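Local coordinates for protein BT_4661 (Bacteroides thetaiotaomicron, PDB 4AK1) that probably binds heparin and heparan sulfate at the bacterial surface as a SusE-like polysaccharide-binding protein of the heparin utilisation locus, at residues A335-A340 / G410-T415; V363-V368 / V403-T408. All blocks are in the same frame, centred on the assembly; numbering follows the deposited sequence.

Interaction 1 (A335-A340 / G410-T415); sequences ANFGYA and GSETAT. With NA (sodium ion), chain B.
Ala414 plants its methyl group on the aromatic ring of Phe337, and this apolar contact is the heart of the meeting. CB sits 4.0 Å from the centroid of the Phe337 ring and 22° off the ring normal, a CH-pi contact over one face, shifted toward the rim. Phe337 gets there because its CG stands anti to the backbone N (chi1 177°), which carries the ring across to the strand; at the ring's edge, near its plane, CE2 comes within 3.6 Å of Glu412 O. The same methyl also touches Tyr339, this time at the ring's edge, with CD1 of Tyr339 4.1 Å from CB of Ala414. An alanine in place of Phe337 would be likely to leave the Ala414 methyl without its aromatic cover on this side and open a gap between the loop and the strand.

No direct hydrogen bond joins the segments; water does that work. One molecule accepts from Phe337 N at 2.9 Å and donates to Glu412 OE2. A second accepts from Tyr339 N at 3.0 Å and donates to Thr415 O at 2.9 Å. This second water is also a sodium ligand, alongside Tyr339 O, which lies 2.2 Å from the ion, so the metal probably helps to hold this bridge between loop and strand.

Beyond the segments, the Tyr339 hydroxyl bonds to Gly384 O, and Thr415 OG1 reaches Asp341 and Thr417 of the second subunit. Segment 335-340 lies in the loop before strand 342-345, which runs parallel beside strand 410-421 in a mixed sheet. On its other edge strand 410-421 pairs with strand 397-407, whose Ala405 and Val403 meet the Phe337 and Tyr339 rings in turn.

Interaction 2 (V363-V368 / V403-T408); sequences VKYEFV and VMATNT
With chi3 at 57° the Met404 chain, extended as far as SD, turns its CE methyl toward Glu366 on the neighbouring strand. Glu366 places CG between its own backbone N and carbonyl carbon (chi1 67°) and extends from there, so that its carboxylate is drawn up against the methyl, with CD 3.6 Å from Met404 CE. Val368 comes across the root of the same methionine, CG2 lying 3.7 Å from Met404 CB.

The opposite face of the sheet carries Tyr365, Phe367, Val403 and Ala405. Ala405 CB meets Tyr365 CE2 and Val363 CG1 of segment 363-368 side by side, each at 3.7 Å. That same Val363 methyl also lies over one face of the Tyr365 ring, offset toward the rim. Further along, Phe367 CD1 meets Val403 CG2 at 3.9 Å. The Tyr365 hydroxyl bonds to Lys354 NZ, and its ring and that of Phe367 pack on Leu380 of strand 379-380.

Between the two faces runs a regular backbone ladder. Lys364 and Thr406 exchange two hydrogen bonds, with Lys364 N to Thr406 O at 2.8 Å, and Glu366 and Met404 exchange two more, Met404 N to Glu366 O being 2.7 Å. The intervening Tyr365-Ala405 and Phe367-Val403 pairs are non-hydrogen-bonded, and Tyr365 CA makes a CA-H...O contact with Met404 O, 3.2 Å between CA and O. With the strands running 158° apart, this is antiparallel pairing in which 364-367 is the outermost strand within the chain of a four-stranded mixed sheet. Antiparallel strands finished by one parallel edge strand are consistent with an immunoglobulin-like beta-sandwich domain.

Overall arrangement
The two interactions share one sheet: interaction 2 pairs strand 364-367 with one edge of strand 397-407, whose other edge holds strand 410-421, while interaction 1 lays the loop 335-340 over the face bearing Ala405, Val403 and Ala414. Their centres are about 9 Å apart. The two long strands follow each other in the chain, and they are tied by Glu412 O to Ala405 N, 2.8 Å, and by a probable hydrogen bond between Ser411 OG and Thr406 OG1, 2.5 Å. Phe337 bridges both contacts, its CE2 lying 3.5 Å from Val403 O. The sodium bound by Tyr339 O sits at interaction 1, with another about 4 Å from Gly338; a sodium lies about 10 Å from the Val403 side chain.

Interaction 1 (A335-A340 / G410-T415)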
loop_
_atom_site.group_PDB
_atom_site.type_symbol
_atom_site.label_atom_id
_atom_site.label_comp_id
_atom_site.label_asym_id
_atom_site.label_seq_id
_atom_site.Cartn_x
_atom_site.Cartn_y
_atom_site.Cartn_z
ATOM N N ALA A 335 -22.139 4.160 48.514
ATOM C CA ALA A 335 -22.223 5.609 48.334
ATOM C C ALA A 335 -20.837 6.209 48.567
ATOM O O ALA A 335 -19.991 5.592 49.231
ATOM C CB ALA A 335 -23.255 6.209 49.284
ATOM N N ASN A 336 -20.594 7.390 47.993
ATOM C CA ASN A 336 -19.302 8.080 48.121
ATOM C C ASN A 336 -18.132 7.189 47.705
ATOM O O ASN A 336 -17.051 7.250 48.301
ATOM C CB ASN A 336 -19.100 8.602 49.566
ATOM C CG ASN A 336 -20.291 9.392 50.082
ATOM O OD1 ASN A 336 -20.699 9.251 51.254
ATOM N ND2 ASN A 336 -20.860 10.227 49.226
ATOM N N PHE A 337 -18.353 6.342 46.703
ATOM C CA PHE A 337 -17.310 5.435 46.233
ATOM C C PHE A 337 -16.481 6.142 45.165
ATOM O O PHE A 337 -17.002 6.495 44.115
ATOM C CB PHE A 337 -17.895 4.107 45.710
ATOM C CG PHE A 337 -16.856 3.159 45.143
ATOM C CD1 PHE A 337 -15.648 2.927 45.813
ATOM C CD2 PHE A 337 -17.098 2.470 43.958
ATOM C CE1 PHE A 337 -14.696 2.059 45.291
ATOM C CE2 PHE A 337 -16.159 1.589 43.439
ATOM C CZ PHE A 337 -14.951 1.389 44.096
ATOM N N GLY A 338 -15.201 6.367 45.456
ATOM C CA GLY A 338 -14.298 7.038 44.519
ATOM C C GLY A 338 -12.836 7.029 44.918
ATOM O O GLY A 338 -12.489 6.675 46.062
ATOM N N TYR A 339 -11.976 7.383 43.966
ATOM C CA TYR A 339 -10.536 7.482 44.188
ATOM C C TYR A 339 -10.074 8.814 43.631
ATOM O O TYR A 339 -10.627 9.297 42.645
ATOM C CB TYR A 339 -9.752 6.377 43.446
ATOM C CG TYR A 339 -10.180 4.952 43.758
ATOM C CD1 TYR A 339 -11.263 4.377 43.097
ATOM C CD2 TYR A 339 -9.512 4.187 44.725
ATOM C CE1 TYR A 339 -11.675 3.082 43.378
ATOM C CE2 TYR A 339 -9.910 2.883 45.017
ATOM C CZ TYR A 339 -10.995 2.331 44.331
ATOM O OH TYR A 339 -11.433 1.048 44.577
ATOM N N ALA A 340 -9.047 9.394 44.242
ATOM C CA ALA A 340 -8.414 10.587 43.685
ATOM C C ALA A 340 -7.567 10.200 42.473
ATOM O O ALA A 340 -7.046 9.080 42.404
ATOM C CB ALA A 340 -7.539 11.244 44.752
ATOM N N GLY A 410 -26.885 -3.381 44.902
ATOM C CA GLY A 410 -26.522 -2.965 43.545
ATOM C C GLY A 410 -25.035 -2.780 43.312
ATOM O O GLY A 410 -24.202 -3.205 44.128
ATOM N N SER A 411 -24.704 -2.167 42.172
ATOM C CA SER A 411 -23.319 -1.929 41.758
ATOM C C SER A 411 -23.045 -0.455 41.498
ATOM O O SER A 411 -23.944 0.309 41.143
ATOM C CB SER A 411 -22.962 -2.737 40.510
ATOM O OG SER A 411 -22.693 -4.087 40.845
ATOM N N GLU A 412 -21.787 -0.068 41.674
ATOM C CA GLU A 412 -21.344 1.287 41.393
ATOM C C GLU A 412 -19.894 1.224 40.903
ATOM O O GLU A 412 -19.062 0.539 41.498
ATOM C CB GLU A 412 -21.490 2.160 42.643
ATOM C CG GLU A 412 -21.031 3.609 42.477
ATOM C CD GLU A 412 -22.145 4.580 42.114
ATOM O OE1 GLU A 412 -23.298 4.150 41.869
ATOM O OE2 GLU A 412 -21.869 5.802 42.087
ATOM N N THR A 413 -19.611 1.902 39.793
ATOM C CA THR A 413 -18.258 1.930 39.245
ATOM C C THR A 413 -17.653 3.319 39.453
ATOM O O THR A 413 -18.337 4.338 39.290
ATOM C CB THR A 413 -18.251 1.491 37.764
ATOM O OG1 THR A 413 -18.828 0.183 37.666
ATOM C CG2 THR A 413 -16.849 1.455 37.177
ATOM N N ALA A 414 -16.385 3.339 39.835
ATOM C CA ALA A 414 -15.618 4.567 40.042
ATOM C C ALA A 414 -14.463 4.583 39.053
ATOM O O ALA A 414 -13.926 3.521 38.692
ATOM C CB ALA A 414 -15.070 4.625 41.464
ATOM N N THR A 415 -14.051 5.779 38.643
ATOM C CA THR A 415 -12.953 5.927 37.675
ATOM C C THR A 415 -11.914 6.888 38.238
ATOM O O THR A 415 -12.273 7.880 38.858
ATOM C CB THR A 415 -13.496 6.474 36.327
ATOM O OG1 THR A 415 -14.577 5.648 35.884
ATOM C CG2 THR A 415 -12.414 6.504 35.239
HETATM NA NA NA B . -12.416 10.364 41.913
HETATM O O HOH W 1 -20.787 6.158 45.065
HETATM O O HOH W 2 -13.359 8.212 41.480
HETATM O O HOH W 3 -11.122 10.526 39.886
HETATM O O HOH W 4 -14.395 11.251 40.406
HETATM O O HOH W 5 -12.061 12.114 42.270
#

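Interaction 2 (V363-V368 / V403-T408)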
loop_
_atom_site.group_PDB
_atom_site.type_symbol
_atom_site.label_atom_id
_atom_site.label_comp_id
_atom_site.label_asym_id
_atom_site.label_seq_id
_atom_site.Cartn_x
_atom_site.Cartn_y
_atom_site.Cartn_z
ATOM N N VAL A 363 -19.317 -5.623 50.643
ATOM C CA VAL A 363 -19.029 -5.211 49.272
ATOM C C VAL A 363 -17.938 -6.075 48.655
ATOM O O VAL A 363 -16.975 -6.433 49.333
ATOM C CB VAL A 363 -18.593 -3.722 49.221
ATOM C CG1 VAL A 363 -18.255 -3.314 47.792
ATOM C CG2 VAL A 363 -19.680 -2.817 49.802
ATOM N N LYS A 364 -18.084 -6.401 47.369
ATOM C CA LYS A 364 -16.984 -6.988 46.594
ATOM C C LYS A 364 -16.524 -6.045 45.473
ATOM O O LYS A 364 -17.331 -5.275 44.932
ATOM C CB LYS A 364 -17.381 -8.351 46.022
ATOM C CG LYS A 364 -17.402 -9.476 47.059
ATOM C CD LYS A 364 -17.693 -10.826 46.404
ATOM C CE LYS A 364 -17.783 -11.948 47.433
ATOM N NZ LYS A 364 -19.009 -12.776 47.202
ATOM N N TYR A 365 -15.242 -6.122 45.126
ATOM C CA TYR A 365 -14.648 -5.215 44.127
ATOM C C TYR A 365 -13.993 -5.975 42.978
ATOM O O TYR A 365 -13.397 -7.032 43.185
ATOM C CB TYR A 365 -13.607 -4.283 44.781
ATOM C CG TYR A 365 -14.122 -3.548 46.018
ATOM C CD1 TYR A 365 -14.048 -4.128 47.286
ATOM C CD2 TYR A 365 -14.682 -2.289 45.907
ATOM C CE1 TYR A 365 -14.515 -3.460 48.408
ATOM C CE2 TYR A 365 -15.170 -1.611 47.018
ATOM C CZ TYR A 365 -15.080 -2.199 48.267
ATOM O OH TYR A 365 -15.563 -1.515 49.362
ATOM N N GLU A 366 -14.076 -5.423 41.769
ATOM C CA GLU A 366 -13.276 -5.924 40.643
ATOM C C GLU A 366 -12.909 -4.784 39.685
ATOM O O GLU A 366 -13.644 -3.797 39.612
ATOM C CB GLU A 366 -14.031 -7.032 39.889
ATOM C CG GLU A 366 -15.282 -6.573 39.151
ATOM C CD GLU A 366 -16.125 -7.735 38.640
ATOM O OE1 GLU A 366 -16.791 -8.389 39.464
ATOM O OE2 GLU A 366 -16.149 -7.983 37.412
ATOM N N PHE A 367 -11.784 -4.919 38.974
ATOM C CA PHE A 367 -11.437 -4.000 37.882
ATOM C C PHE A 367 -12.373 -4.183 36.693
ATOM O O PHE A 367 -12.797 -5.307 36.399
ATOM C CB PHE A 367 -9.991 -4.193 37.412
ATOM C CG PHE A 367 -8.959 -3.740 38.414
ATOM C CD1 PHE A 367 -8.900 -2.402 38.830
ATOM C CD2 PHE A 367 -8.051 -4.653 38.951
ATOM C CE1 PHE A 367 -7.952 -1.996 39.769
ATOM C CE2 PHE A 367 -7.103 -4.253 39.879
ATOM C CZ PHE A 367 -7.058 -2.924 40.292
ATOM N N VAL A 368 -12.674 -3.080 36.008
ATOM C CA VAL A 368 -13.456 -3.107 34.773
ATOM C C VAL A 368 -12.525 -2.668 33.651
ATOM O O VAL A 368 -12.013 -1.537 33.684
ATOM C CB VAL A 368 -14.654 -2.126 34.807
ATOM C CG1 VAL A 368 -15.465 -2.205 33.506
ATOM C CG2 VAL A 368 -15.572 -2.403 35.986
ATOM N N VAL A 403 -13.029 0.702 38.722
ATOM C CA VAL A 403 -13.282 -0.321 39.734
ATOM C C VAL A 403 -14.777 -0.421 39.954
ATOM O O VAL A 403 -15.461 0.606 40.153
ATOM C CB VAL A 403 -12.587 -0.000 41.079
ATOM C CG1 VAL A 403 -12.916 -1.070 42.123
ATOM C CG2 VAL A 403 -11.074 0.099 40.900
ATOM N N MET A 404 -15.296 -1.643 39.915
ATOM C CA MET A 404 -16.696 -1.857 40.238
ATOM C C MET A 404 -16.852 -2.422 41.643
ATOM O O MET A 404 -16.213 -3.416 41.976
ATOM C CB MET A 404 -17.369 -2.797 39.242
ATOM C CG MET A 404 -18.864 -2.967 39.516
ATOM S SD MET A 404 -19.703 -3.819 38.166
ATOM C CE MET A 404 -18.780 -5.339 38.084
ATOM N N ALA A 405 -17.700 -1.775 42.433
ATOM C CA ALA A 405 -18.120 -2.260 43.753
ATOM C C ALA A 405 -19.528 -2.805 43.674
ATOM O O ALA A 405 -20.396 -2.188 43.061
ATOM C CB ALA A 405 -18.070 -1.135 44.780
ATOM N N THR A 406 -19.773 -3.930 44.341
ATOM C CA THR A 406 -21.085 -4.597 44.287
ATOM C C THR A 406 -21.457 -5.179 45.640
ATOM O O THR A 406 -20.637 -5.830 46.279
ATOM C CB THR A 406 -21.060 -5.764 43.267
ATOM O OG1 THR A 406 -20.806 -5.240 41.962
ATOM C CG2 THR A 406 -22.385 -6.552 43.253
ATOM N N ASN A 407 -22.692 -4.936 46.053
ATOM C CA ASN A 407 -23.316 -5.685 47.124
ATOM C C ASN A 407 -24.747 -6.042 46.703
ATOM O O ASN A 407 -25.119 -5.828 45.548
ATOM C CB ASN A 407 -23.227 -4.949 48.489
ATOM C CG ASN A 407 -24.011 -3.640 48.548
ATOM O OD1 ASN A 407 -24.810 -3.303 47.668
ATOM N ND2 ASN A 407 -23.808 -2.906 49.637
ATOM N N THR A 408 -25.547 -6.567 47.630
ATOM C CA THR A 408 -26.904 -7.024 47.310
ATOM C C THR A 408 -27.849 -5.879 46.926
ATOM O O THR A 408 -28.922 -6.113 46.364
ATOM C CB THR A 408 -27.529 -7.825 48.476
ATOM O OG1 THR A 408 -27.468 -7.042 49.667
ATOM C CG2 THR A 408 -26.786 -9.126 48.718
#